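Local coordinates for beta-galactosidase (Trichoderma reesei, PDB 3OGV), which probably hydrolyses terminal non-reducing beta-D-galactose residues in beta-D-galactosides, as a family 35 glycoside hydrolase built on a TIM-barrel catalytic domain, at residues A[179-184]-A[791-796]; A[215-220]-A[236-241]; A[277-282]-A[317-322]. One frame throughout, in Å; residues are numbered along the deposited sequence.

Contact 1 of 3, residues A[179-184]-A[791-796]; sequences NEYSGA and WTTGDD. With PTQ (2-phenylethyl 1-thio-beta-D-galactopyranoside), chain E.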
loop_
_atom_site.group_PDB
_atom_site.type_symbol
_atom_site.label_atom_id
_atom_site.label_comp_id
_atom_site.label_asym_id
_atom_site.label_seq_id
_atom_site.Cartn_x
_atom_site.Cartn_y
_atom_site.Cartn_z
ATOM N N ASN A 179 -8.738 -14.823 -3.159
ATOM C CA ASN A 179 -8.392 -13.524 -3.779
ATOM C C ASN A 179 -8.576 -13.548 -5.231
ATOM O O ASN A 179 -7.843 -14.290 -5.932
ATOM C CB ASN A 179 -6.940 -13.107 -3.384
ATOM C CG ASN A 179 -6.697 -11.685 -3.833
ATOM O OD1 ASN A 179 -7.199 -10.758 -3.159
ATOM N ND2 ASN A 179 -6.022 -11.472 -4.930
ATOM N N GLU A 180 -9.425 -12.728 -5.790
ATOM C CA GLU A 180 -9.588 -12.506 -7.198
ATOM C C GLU A 180 -9.659 -13.879 -7.942
ATOM O O GLU A 180 -8.950 -14.173 -8.901
ATOM C CB GLU A 180 -8.465 -11.595 -7.741
ATOM C CG GLU A 180 -8.593 -11.214 -9.161
ATOM C CD GLU A 180 -7.615 -11.896 -10.080
ATOM O OE1 GLU A 180 -6.528 -12.348 -9.648
ATOM O OE2 GLU A 180 -7.964 -12.048 -11.299
ATOM N N TYR A 181 -10.623 -14.669 -7.455
ATOM C CA TYR A 181 -10.836 -16.024 -8.011
ATOM C C TYR A 181 -11.740 -15.809 -9.244
ATOM O O TYR A 181 -12.982 -15.842 -9.073
ATOM C CB TYR A 181 -11.367 -16.931 -6.880
ATOM C CG TYR A 181 -11.615 -18.344 -7.411
ATOM C CD1 TYR A 181 -10.511 -19.209 -7.628
ATOM C CD2 TYR A 181 -12.904 -18.850 -7.614
ATOM C CE1 TYR A 181 -10.713 -20.503 -8.077
ATOM C CE2 TYR A 181 -13.104 -20.146 -8.032
ATOM C CZ TYR A 181 -12.020 -20.940 -8.267
ATOM O OH TYR A 181 -12.230 -22.245 -8.741
ATOM N N SER A 182 -11.170 -15.565 -10.388
ATOM C CA SER A 182 -11.852 -14.945 -11.484
ATOM C C SER A 182 -11.788 -15.635 -12.830
ATOM O O SER A 182 -12.504 -15.284 -13.771
ATOM C CB SER A 182 -11.423 -13.487 -11.662
ATOM O OG SER A 182 -11.708 -12.790 -10.441
ATOM N N GLY A 183 -10.876 -16.598 -12.946
ATOM C CA GLY A 183 -10.764 -17.462 -14.156
ATOM C C GLY A 183 -9.711 -18.508 -13.908
ATOM O O GLY A 183 -9.156 -18.621 -12.814
ATOM N N ALA A 184 -9.495 -19.313 -14.966
ATOM C CA ALA A 184 -8.606 -20.472 -14.864
ATOM C C ALA A 184 -8.009 -20.793 -16.191
ATOM O O ALA A 184 -8.492 -20.354 -17.220
ATOM C CB ALA A 184 -9.256 -21.674 -14.225
ATOM N N TRP A 791 -1.464 -16.117 -10.278
ATOM C CA TRP A 791 -2.764 -15.465 -10.470
ATOM C C TRP A 791 -3.686 -16.057 -11.468
ATOM O O TRP A 791 -4.782 -15.478 -11.716
ATOM C CB TRP A 791 -2.703 -13.985 -10.663
ATOM C CG TRP A 791 -1.633 -13.534 -11.545
ATOM C CD1 TRP A 791 -0.430 -12.946 -11.132
ATOM C CD2 TRP A 791 -1.676 -13.383 -12.984
ATOM N NE1 TRP A 791 0.287 -12.559 -12.239
ATOM C CE2 TRP A 791 -0.428 -12.797 -13.383
ATOM C CE3 TRP A 791 -2.602 -13.768 -14.002
ATOM C CZ2 TRP A 791 -0.076 -12.565 -14.732
ATOM C CZ3 TRP A 791 -2.240 -13.540 -15.360
ATOM C CH2 TRP A 791 -0.969 -12.963 -15.699
ATOM N N THR A 792 -3.279 -17.105 -12.151
ATOM C CA THR A 792 -4.246 -17.867 -12.974
ATOM C C THR A 792 -4.334 -19.267 -12.385
ATOM O O THR A 792 -3.435 -20.085 -12.582
ATOM C CB THR A 792 -3.772 -17.954 -14.402
ATOM O OG1 THR A 792 -3.619 -16.669 -14.935
ATOM C CG2 THR A 792 -4.805 -18.696 -15.327
ATOM N N THR A 793 -5.447 -19.617 -11.777
ATOM C CA THR A 793 -5.650 -20.945 -11.198
ATOM C C THR A 793 -5.522 -22.010 -12.299
ATOM O O THR A 793 -6.057 -21.846 -13.413
ATOM C CB THR A 793 -7.055 -21.012 -10.591
ATOM O OG1 THR A 793 -7.093 -20.184 -9.427
ATOM C CG2 THR A 793 -7.389 -22.444 -10.134
ATOM N N GLY A 794 -4.763 -23.044 -11.980
ATOM C CA GLY A 794 -4.562 -24.138 -12.973
ATOM C C GLY A 794 -3.246 -23.988 -13.700
ATOM O O GLY A 794 -2.762 -24.976 -14.278
ATOM N N ASP A 795 -2.607 -22.834 -13.629
ATOM C CA ASP A 795 -1.250 -22.633 -14.132
ATOM C C ASP A 795 -0.432 -22.466 -12.856
ATOM O O ASP A 795 -0.529 -21.391 -12.194
ATOM C CB ASP A 795 -1.177 -21.406 -15.003
ATOM C CG ASP A 795 0.205 -21.022 -15.426
ATOM O OD1 ASP A 795 1.188 -21.731 -15.173
ATOM O OD2 ASP A 795 0.336 -19.949 -16.050
ATOM N N ASP A 796 0.335 -23.479 -12.457
ATOM C CA ASP A 796 1.059 -23.480 -11.187
ATOM C C ASP A 796 2.335 -22.606 -11.260
ATOM O O ASP A 796 3.413 -23.060 -10.820
ATOM C CB ASP A 796 1.423 -24.903 -10.784
ATOM C CG ASP A 796 0.342 -25.660 -10.050
ATOM O OD1 ASP A 796 -0.636 -25.090 -9.560
ATOM O OD2 ASP A 796 0.564 -26.889 -9.849
HETATM C C1 PTQ E . -5.342 -7.419 -7.769
HETATM O O1 PTQ E . -4.207 -6.791 -8.418
HETATM S S1 PTQ E . -6.138 -8.454 -9.068
HETATM C C2 PTQ E . -4.979 -8.279 -6.607
HETATM O O2 PTQ E . -6.101 -8.792 -5.945
HETATM C C3 PTQ E . -4.032 -7.596 -5.619
HETATM O O3 PTQ E . -3.532 -8.526 -4.704
HETATM C C4 PTQ E . -2.932 -6.858 -6.357
HETATM O O4 PTQ E . -2.074 -7.900 -6.923
HETATM C C5 PTQ E . -3.409 -5.958 -7.441
HETATM O O5 PTQ E . -1.582 -4.470 -7.529
HETATM C C6 PTQ E . -2.460 -5.300 -8.387
HETATM C C7 PTQ E . -6.605 -7.199 -10.285
HETATM C C8 PTQ E . -7.027 -7.782 -11.608
HETATM C C9 PTQ E . -7.357 -6.733 -12.594
HETATM C C10 PTQ E . -6.362 -6.224 -13.421
HETATM C C11 PTQ E . -6.704 -5.178 -14.305
HETATM C C12 PTQ E . -8.023 -4.674 -14.322
HETATM C C13 PTQ E . -8.956 -5.190 -13.457
HETATM C C14 PTQ E . -8.632 -6.150 -12.585
HETATM O O HOH W 1 -6.789 -15.338 -9.840
HETATM O O HOH W 2 -6.170 -13.226 -12.904
HETATM O O HOH W 3 -7.543 -17.782 -10.924
#
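The backbones of loops 179-184 and 791-796 draw together at Ala184 and Thr793, whose CA atoms lie 4.7 Å apart, and diverge toward Glu180 and Trp791. The first loop follows strand 172-177 of the TIM barrel. The second makes a type II beta turn from Thr792 to Asp795 and comes from a distant all-beta part of the chain. Water joins them: one molecule lies between Glu180 O and Trp791 O, and a second donates to Glu180 OE2 (2.7 Å) and Trp791 O (2.9 Å). A third links Gly183 O to the Thr793 backbone N. The Thr793 and Tyr181 side chains cross obliquely, with Thr793 OG1 3.9 Å from Tyr181 CE1, while Tyr181 OH is held by Asn192 N. With CG anti to the backbone N (chi1 -175°), Glu180 CG comes to 3.7 Å from S1 of the thiogalactoside; the bend at chi2 (-107°) then sets the direction of the carboxylate. The contact thus borders the galactose site. Trp791 also touches Asn120 of that site. Asn179 OD1 accepts from Tyr76 OH, Gln176 NE2 and Asn215 ND2, which fixes the amide's rotation. This turns ND2 to the sugar, where Asn179 ND2 donates to ligand O2 at 2.9 Å, nearly straight at 166°.

Contact 2 of 3, residues A[215-220]-A[236-241]; sequences NDAFPG and GHDGYP. With PTQ (2-phenylethyl 1-thio-beta-D-galactopyranoside), chain E.
The carbonyl oxygen of Asp238 is gripped from two sources: His237 ND1 donates to Asp238 O at 3.0 Å (161°), and a water donates both to Asp238 O (2.8 Å) and, across the contact, to Ala217 O (2.8 Å). Because chi1 of His237 is 72°, its ring sits between its own backbone N and carbonyl carbon, where ND1 can reach the next residue's oxygen almost in the ring plane. Pro219 CG packs over one face of this imidazole, a CH-pi contact 3.9 Å from the centroid and 15° off the ring normal. The backbones join in a single bridge between Asp216 and His237: Asp216 N donates to Gly236 O at 2.9 Å, and Asp238 N makes a weak, bent bond to Asp216 O. The Asp238 carboxylate is pressed against carbonyl oxygens, with OD2 only 2.8 Å from Asn215 O; such surroundings would be expected to make it easier to protonate. Asp216 turns its own carboxylate elsewhere, to Tyr235 OH, Thr222 N and Ser182 OG. Asn215 serves the sugar pocket as a second-shell group: ND2 donates to Glu278 OE2, and OD1 accepts from Glu180 N. The ligand meets both segments: Ala217 O approaches phenyl atom C14 to 3.2 Å, and Tyr240 packs along the phenethyl arm and, through OH, near sugar carbon C5. In the barrel, strand 236-239 runs parallel to strand 275-280, bonded to it through His237 and Gly239, while Pro219 of loop 215-220 packs on helix 261-268, against Trp261, Asp264 and Ile268.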
loop_
_atom_site.group_PDB
_atom_site.type_symbol
_atom_site.label_atom_id
_atom_site.label_comp_id
_atom_site.label_asym_id
_atom_site.label_seq_id
_atom_site.Cartn_x
_atom_site.Cartn_y
_atom_site.Cartn_z
ATOM N N ASN A 215 -13.755 -10.388 -4.427
ATOM C CA ASN A 215 -13.050 -9.358 -5.166
ATOM C C ASN A 215 -12.746 -9.816 -6.564
ATOM O O ASN A 215 -11.609 -9.907 -6.993
ATOM C CB ASN A 215 -11.804 -8.786 -4.402
ATOM C CG ASN A 215 -10.663 -9.834 -4.335
ATOM O OD1 ASN A 215 -10.928 -11.015 -4.063
ATOM N ND2 ASN A 215 -9.441 -9.349 -4.457
ATOM N N ASP A 216 -13.827 -10.128 -7.306
ATOM C CA ASP A 216 -13.685 -10.597 -8.697
ATOM C C ASP A 216 -12.928 -9.586 -9.550
ATOM O O ASP A 216 -13.171 -8.361 -9.388
ATOM C CB ASP A 216 -15.154 -10.854 -9.192
ATOM C CG ASP A 216 -15.324 -11.877 -10.261
ATOM O OD1 ASP A 216 -14.349 -12.469 -10.785
ATOM O OD2 ASP A 216 -16.535 -12.066 -10.678
ATOM N N ALA A 217 -12.095 -9.980 -10.507
ATOM C CA ALA A 217 -11.339 -9.046 -11.296
ATOM C C ALA A 217 -12.183 -8.118 -12.094
ATOM O O ALA A 217 -11.753 -6.981 -12.367
ATOM C CB ALA A 217 -10.337 -9.781 -12.218
ATOM N N PHE A 218 -13.341 -8.608 -12.530
ATOM C CA PHE A 218 -14.265 -7.859 -13.339
ATOM C C PHE A 218 -15.632 -8.414 -12.956
ATOM O O PHE A 218 -15.752 -9.358 -12.197
ATOM C CB PHE A 218 -13.950 -8.058 -14.858
ATOM C CG PHE A 218 -14.111 -9.484 -15.327
ATOM C CD1 PHE A 218 -13.120 -10.396 -15.056
ATOM C CD2 PHE A 218 -15.291 -9.920 -15.949
ATOM C CE1 PHE A 218 -13.287 -11.833 -15.401
ATOM C CE2 PHE A 218 -15.451 -11.290 -16.327
ATOM C CZ PHE A 218 -14.459 -12.203 -15.999
ATOM N N PRO A 219 -16.726 -7.817 -13.487
ATOM C CA PRO A 219 -18.050 -8.292 -13.060
ATOM C C PRO A 219 -18.411 -9.595 -13.834
ATOM O O PRO A 219 -19.158 -9.603 -14.769
ATOM C CB PRO A 219 -18.984 -7.103 -13.479
ATOM C CG PRO A 219 -18.054 -5.955 -13.856
ATOM C CD PRO A 219 -16.785 -6.548 -14.235
ATOM N N GLY A 220 -17.757 -10.694 -13.441
ATOM C CA GLY A 220 -17.946 -12.018 -14.008
ATOM C C GLY A 220 -19.029 -12.763 -13.245
ATOM O O GLY A 220 -19.459 -13.846 -13.767
ATOM N N GLY A 236 -18.317 -8.587 -4.648
ATOM C CA GLY A 236 -17.424 -7.481 -4.826
ATOM C C GLY A 236 -16.647 -7.641 -6.088
ATOM O O GLY A 236 -16.329 -8.834 -6.482
ATOM N N HIS A 237 -16.184 -6.563 -6.758
ATOM C CA HIS A 237 -15.275 -6.697 -7.835
ATOM C C HIS A 237 -14.234 -5.581 -7.803
ATOM O O HIS A 237 -14.320 -4.665 -6.935
ATOM C CB HIS A 237 -15.933 -6.883 -9.217
ATOM C CG HIS A 237 -16.606 -5.648 -9.783
ATOM N ND1 HIS A 237 -15.908 -4.648 -10.461
ATOM C CD2 HIS A 237 -17.935 -5.330 -9.873
ATOM C CE1 HIS A 237 -16.802 -3.733 -10.893
ATOM N NE2 HIS A 237 -18.033 -4.119 -10.542
ATOM N N ASP A 238 -13.329 -5.618 -8.772
ATOM C CA ASP A 238 -12.162 -4.711 -8.732
ATOM C C ASP A 238 -12.245 -3.753 -9.905
ATOM O O ASP A 238 -13.053 -3.897 -10.836
ATOM C CB ASP A 238 -10.869 -5.579 -8.870
ATOM C CG ASP A 238 -10.783 -6.599 -7.787
ATOM O OD1 ASP A 238 -11.315 -6.452 -6.689
ATOM O OD2 ASP A 238 -10.294 -7.761 -8.227
ATOM N N GLY A 239 -11.319 -2.762 -9.922
ATOM C CA GLY A 239 -11.179 -1.887 -11.025
ATOM C C GLY A 239 -9.784 -1.285 -11.071
ATOM O O GLY A 239 -9.417 -0.623 -10.130
ATOM N N TYR A 240 -9.096 -1.502 -12.188
ATOM C CA TYR A 240 -7.804 -0.860 -12.415
ATOM C C TYR A 240 -7.815 -0.340 -13.841
ATOM O O TYR A 240 -7.152 -0.865 -14.761
ATOM C CB TYR A 240 -6.630 -1.838 -12.166
ATOM C CG TYR A 240 -6.492 -2.242 -10.741
ATOM C CD1 TYR A 240 -7.160 -3.345 -10.233
ATOM C CD2 TYR A 240 -5.727 -1.478 -9.863
ATOM C CE1 TYR A 240 -7.010 -3.730 -8.890
ATOM C CE2 TYR A 240 -5.500 -1.895 -8.541
ATOM C CZ TYR A 240 -6.196 -3.010 -8.051
ATOM O OH TYR A 240 -5.974 -3.365 -6.735
ATOM N N PRO A 241 -8.614 0.709 -14.116
ATOM C CA PRO A 241 -8.927 1.031 -15.490
ATOM C C PRO A 241 -7.792 1.574 -16.288
ATOM O O PRO A 241 -7.866 1.445 -17.530
ATOM C CB PRO A 241 -10.053 2.092 -15.341
ATOM C CG PRO A 241 -10.130 2.436 -13.955
ATOM C CD PRO A 241 -9.396 1.441 -13.106
HETATM C C1 PTQ E . -5.342 -7.419 -7.769
HETATM O O1 PTQ E . -4.207 -6.791 -8.418
HETATM S S1 PTQ E . -6.138 -8.454 -9.068
HETATM C C2 PTQ E . -4.979 -8.279 -6.607
HETATM O O2 PTQ E . -6.101 -8.792 -5.945
HETATM C C3 PTQ E . -4.032 -7.596 -5.619
HETATM O O3 PTQ E . -3.532 -8.526 -4.704
HETATM C C4 PTQ E . -2.932 -6.858 -6.357
HETATM O O4 PTQ E . -2.074 -7.900 -6.923
HETATM C C5 PTQ E . -3.409 -5.958 -7.441
HETATM O O5 PTQ E . -1.582 -4.470 -7.529
HETATM C C6 PTQ E . -2.460 -5.300 -8.387
HETATM C C7 PTQ E . -6.605 -7.199 -10.285
HETATM C C8 PTQ E . -7.027 -7.782 -11.608
HETATM C C9 PTQ E . -7.357 -6.733 -12.594
HETATM C C10 PTQ E . -6.362 -6.224 -13.421
HETATM C C11 PTQ E . -6.704 -5.178 -14.305
HETATM C C12 PTQ E . -8.023 -4.674 -14.322
HETATM C C13 PTQ E . -8.956 -5.190 -13.457
HETATM C C14 PTQ E . -8.632 -6.150 -12.585
HETATM O O HOH W 4 -12.637 -4.601 -13.512
#

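Contact 3 of 3, residues A[277-282]-A[317-322]; sequences VEFQGG and TIFNIY. With PTQ (2-phenylethyl 1-thio-beta-D-galactopyranoside), chain E.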
loop_
_atom_site.group_PDB
_atom_site.type_symbol
_atom_site.label_atom_id
_atom_site.label_comp_id
_atom_site.label_asym_id
_atom_site.label_seq_id
_atom_site.Cartn_x
_atom_site.Cartn_y
_atom_site.Cartn_z
ATOM N N VAL A 277 -14.081 -3.700 -4.151
ATOM C CA VAL A 277 -13.297 -4.172 -3.057
ATOM C C VAL A 277 -11.791 -3.842 -3.343
ATOM O O VAL A 277 -11.054 -3.728 -2.341
ATOM C CB VAL A 277 -13.510 -5.694 -2.842
ATOM C CG1 VAL A 277 -12.519 -6.271 -1.760
ATOM C CG2 VAL A 277 -14.925 -5.797 -2.322
ATOM N N GLU A 278 -11.396 -3.633 -4.586
ATOM C CA GLU A 278 -10.101 -2.983 -4.859
ATOM C C GLU A 278 -10.372 -2.045 -5.976
ATOM O O GLU A 278 -10.837 -2.423 -7.084
ATOM C CB GLU A 278 -9.012 -3.968 -5.302
ATOM C CG GLU A 278 -8.697 -5.006 -4.288
ATOM C CD GLU A 278 -7.714 -6.005 -4.916
ATOM O OE1 GLU A 278 -6.928 -5.655 -5.772
ATOM O OE2 GLU A 278 -7.653 -7.103 -4.349
ATOM N N PHE A 279 -10.024 -0.755 -5.809
ATOM C CA PHE A 279 -10.083 0.156 -6.925
ATOM C C PHE A 279 -8.745 0.943 -6.964
ATOM O O PHE A 279 -8.206 1.328 -5.890
ATOM C CB PHE A 279 -11.268 1.188 -6.815
ATOM C CG PHE A 279 -11.484 1.921 -8.131
ATOM C CD1 PHE A 279 -12.126 1.335 -9.189
ATOM C CD2 PHE A 279 -10.882 3.177 -8.324
ATOM C CE1 PHE A 279 -12.269 1.994 -10.377
ATOM C CE2 PHE A 279 -10.945 3.839 -9.477
ATOM C CZ PHE A 279 -11.618 3.265 -10.540
ATOM N N GLN A 280 -8.262 1.170 -8.155
ATOM C CA GLN A 280 -6.914 1.746 -8.406
ATOM C C GLN A 280 -6.572 2.967 -7.582
ATOM O O GLN A 280 -7.286 4.021 -7.692
ATOM C CB GLN A 280 -6.842 2.071 -9.875
ATOM C CG GLN A 280 -5.540 2.584 -10.352
ATOM C CD GLN A 280 -5.262 2.169 -11.757
ATOM O OE1 GLN A 280 -6.137 2.120 -12.627
ATOM N NE2 GLN A 280 -3.940 1.915 -12.054
ATOM N N GLY A 281 -5.574 2.855 -6.743
ATOM C CA GLY A 281 -4.970 3.950 -5.951
ATOM C C GLY A 281 -3.512 4.174 -6.375
ATOM O O GLY A 281 -2.860 5.042 -5.734
ATOM N N GLY A 282 -3.011 3.468 -7.379
ATOM C CA GLY A 282 -1.643 3.660 -7.873
ATOM C C GLY A 282 -1.387 2.524 -8.804
ATOM O O GLY A 282 -2.293 2.025 -9.518
ATOM N N THR A 317 -21.157 1.887 -2.573
ATOM C CA THR A 317 -21.257 2.134 -1.140
ATOM C C THR A 317 -20.305 1.328 -0.255
ATOM O O THR A 317 -20.276 1.478 0.913
ATOM C CB THR A 317 -22.671 2.014 -0.568
ATOM O OG1 THR A 317 -23.171 0.701 -0.874
ATOM C CG2 THR A 317 -23.607 3.096 -1.284
ATOM N N ILE A 318 -19.503 0.397 -0.940
ATOM C CA ILE A 318 -18.298 -0.200 -0.248
ATOM C C ILE A 318 -17.204 0.001 -1.236
ATOM O O ILE A 318 -17.247 -0.521 -2.342
ATOM C CB ILE A 318 -18.532 -1.710 0.072
ATOM C CG1 ILE A 318 -19.700 -1.887 1.047
ATOM C CG2 ILE A 318 -17.188 -2.288 0.657
ATOM C CD1 ILE A 318 -20.019 -3.382 1.400
ATOM N N PHE A 319 -16.225 0.841 -0.863
ATOM C CA PHE A 319 -15.224 1.345 -1.843
ATOM C C PHE A 319 -13.897 1.343 -1.159
ATOM O O PHE A 319 -13.688 2.096 -0.210
ATOM C CB PHE A 319 -15.709 2.801 -2.240
ATOM C CG PHE A 319 -14.945 3.471 -3.316
ATOM C CD1 PHE A 319 -14.264 2.818 -4.241
ATOM C CD2 PHE A 319 -15.026 4.861 -3.346
ATOM C CE1 PHE A 319 -13.583 3.503 -5.257
ATOM C CE2 PHE A 319 -14.409 5.577 -4.347
ATOM C CZ PHE A 319 -13.687 4.903 -5.319
ATOM N N ASN A 320 -12.968 0.510 -1.642
ATOM C CA ASN A 320 -11.615 0.388 -1.054
ATOM C C ASN A 320 -10.562 0.685 -2.084
ATOM O O ASN A 320 -10.561 0.226 -3.200
ATOM C CB ASN A 320 -11.386 -1.079 -0.578
ATOM C CG ASN A 320 -10.016 -1.303 0.014
ATOM O OD1 ASN A 320 -9.579 -0.586 0.952
ATOM N ND2 ASN A 320 -9.292 -2.275 -0.551
ATOM N N ILE A 321 -9.689 1.602 -1.661
ATOM C CA ILE A 321 -8.556 2.112 -2.535
ATOM C C ILE A 321 -7.239 1.309 -2.266
ATOM O O ILE A 321 -6.692 1.346 -1.190
ATOM C CB ILE A 321 -8.328 3.616 -2.207
ATOM C CG1 ILE A 321 -9.645 4.442 -2.409
ATOM C CG2 ILE A 321 -7.191 4.157 -3.110
ATOM C CD1 ILE A 321 -10.374 4.261 -3.710
ATOM N N TYR A 322 -6.860 0.605 -3.350
ATOM C CA TYR A 322 -5.670 -0.285 -3.279
ATOM C C TYR A 322 -4.585 0.377 -4.157
ATOM O O TYR A 322 -4.777 0.557 -5.358
ATOM C CB TYR A 322 -6.053 -1.633 -3.919
ATOM C CG TYR A 322 -4.900 -2.663 -3.787
ATOM C CD1 TYR A 322 -3.749 -2.528 -4.550
ATOM C CD2 TYR A 322 -4.998 -3.713 -2.885
ATOM C CE1 TYR A 322 -2.675 -3.455 -4.365
ATOM C CE2 TYR A 322 -3.951 -4.663 -2.706
ATOM C CZ TYR A 322 -2.783 -4.438 -3.441
ATOM O OH TYR A 322 -1.731 -5.365 -3.206
HETATM C C1 PTQ E . -5.342 -7.419 -7.769
HETATM O O1 PTQ E . -4.207 -6.791 -8.418
HETATM S S1 PTQ E . -6.138 -8.454 -9.068
HETATM C C2 PTQ E . -4.979 -8.279 -6.607
HETATM O O2 PTQ E . -6.101 -8.792 -5.945
HETATM C C3 PTQ E . -4.032 -7.596 -5.619
HETATM O O3 PTQ E . -3.532 -8.526 -4.704
HETATM C C4 PTQ E . -2.932 -6.858 -6.357
HETATM O O4 PTQ E . -2.074 -7.900 -6.923
HETATM C C5 PTQ E . -3.409 -5.958 -7.441
HETATM O O5 PTQ E . -1.582 -4.470 -7.529
HETATM C C6 PTQ E . -2.460 -5.300 -8.387
HETATM C C7 PTQ E . -6.605 -7.199 -10.285
HETATM C C8 PTQ E . -7.027 -7.782 -11.608
HETATM C C9 PTQ E . -7.357 -6.733 -12.594
HETATM C C10 PTQ E . -6.362 -6.224 -13.421
HETATM C C11 PTQ E . -6.704 -5.178 -14.305
HETATM C C12 PTQ E . -8.023 -4.674 -14.322
HETATM C C13 PTQ E . -8.956 -5.190 -13.457
HETATM C C14 PTQ E . -8.632 -6.150 -12.585
#
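Glu278 and Tyr322 lie side by side and point the same way into the sugar pocket. At the base, Glu278 CB packs 4.0 Å from Tyr322 CB; CG then passes beside Tyr322 CD2, and the chain runs straight on (chi2 174°) to a carboxylate only 23° from parallel with the phenol ring. Its OE1 stands 3.9 Å above one face of that ring, offset toward the rim, and comes within 3.1 Å of the anomeric carbon C1 of the ligand. The other oxygen, OE2, takes the hydrogen bond of ligand O2 at 2.8 Å. Beyond the two segments, OE1 accepts a hydrogen bond from Tyr240 OH and OE2 forms a salt bridge with Arg114; together these partners fix the rotation of the carboxylate. Tyr322 lies alongside the sugar, near C3 and C4, with its OH bonded to Tyr342. Behind the pocket the strands pair in parallel: Phe279 N donates to Asn320 O (2.8 Å), Tyr322 N to Phe279 O (3.0 Å), and Gly281 N to Tyr322 O. Asn320 adds a side-chain bond, ND2 to Val277 O at 2.9 Å, while its OD1 pairs with Ser44. Gly281 CA rests against Ile321 CG2. Phe319 CE1 touches Phe279 CB at 3.6 Å, its ring edge turned toward the Phe279 face in an offset edge-to-face pair (planes at 61°). A glutamate at the C-terminal end of a TIM-barrel strand, one oxygen beside C1 and the other on O2, is consistent with the nucleophile position of retaining beta-galactosidases.

In the fold
Starting from the N terminus, the chain opens contact 1 at loop 179-184, just after barrel strand 172-177, and closes it only at 791-796, a loop of some 600 residues. Contacts 2 and 3 nest inside it, in series: 215-220 meets 236-241 after a short excursion, then 277-282 meets 317-322 around a helical excursion. Contacts 2 and 3 share a sheet, since strand 275-280 neighbours both 236-239 and 318-321, and they are joined through Tyr240, Asn215 and Glu278. Ser182 of contact 1 also reaches Ala217 N in contact 2. All three reach the thiogalactoside, while contact 1 ties the barrel mouth to the loop between strands 775-782 and 803-811.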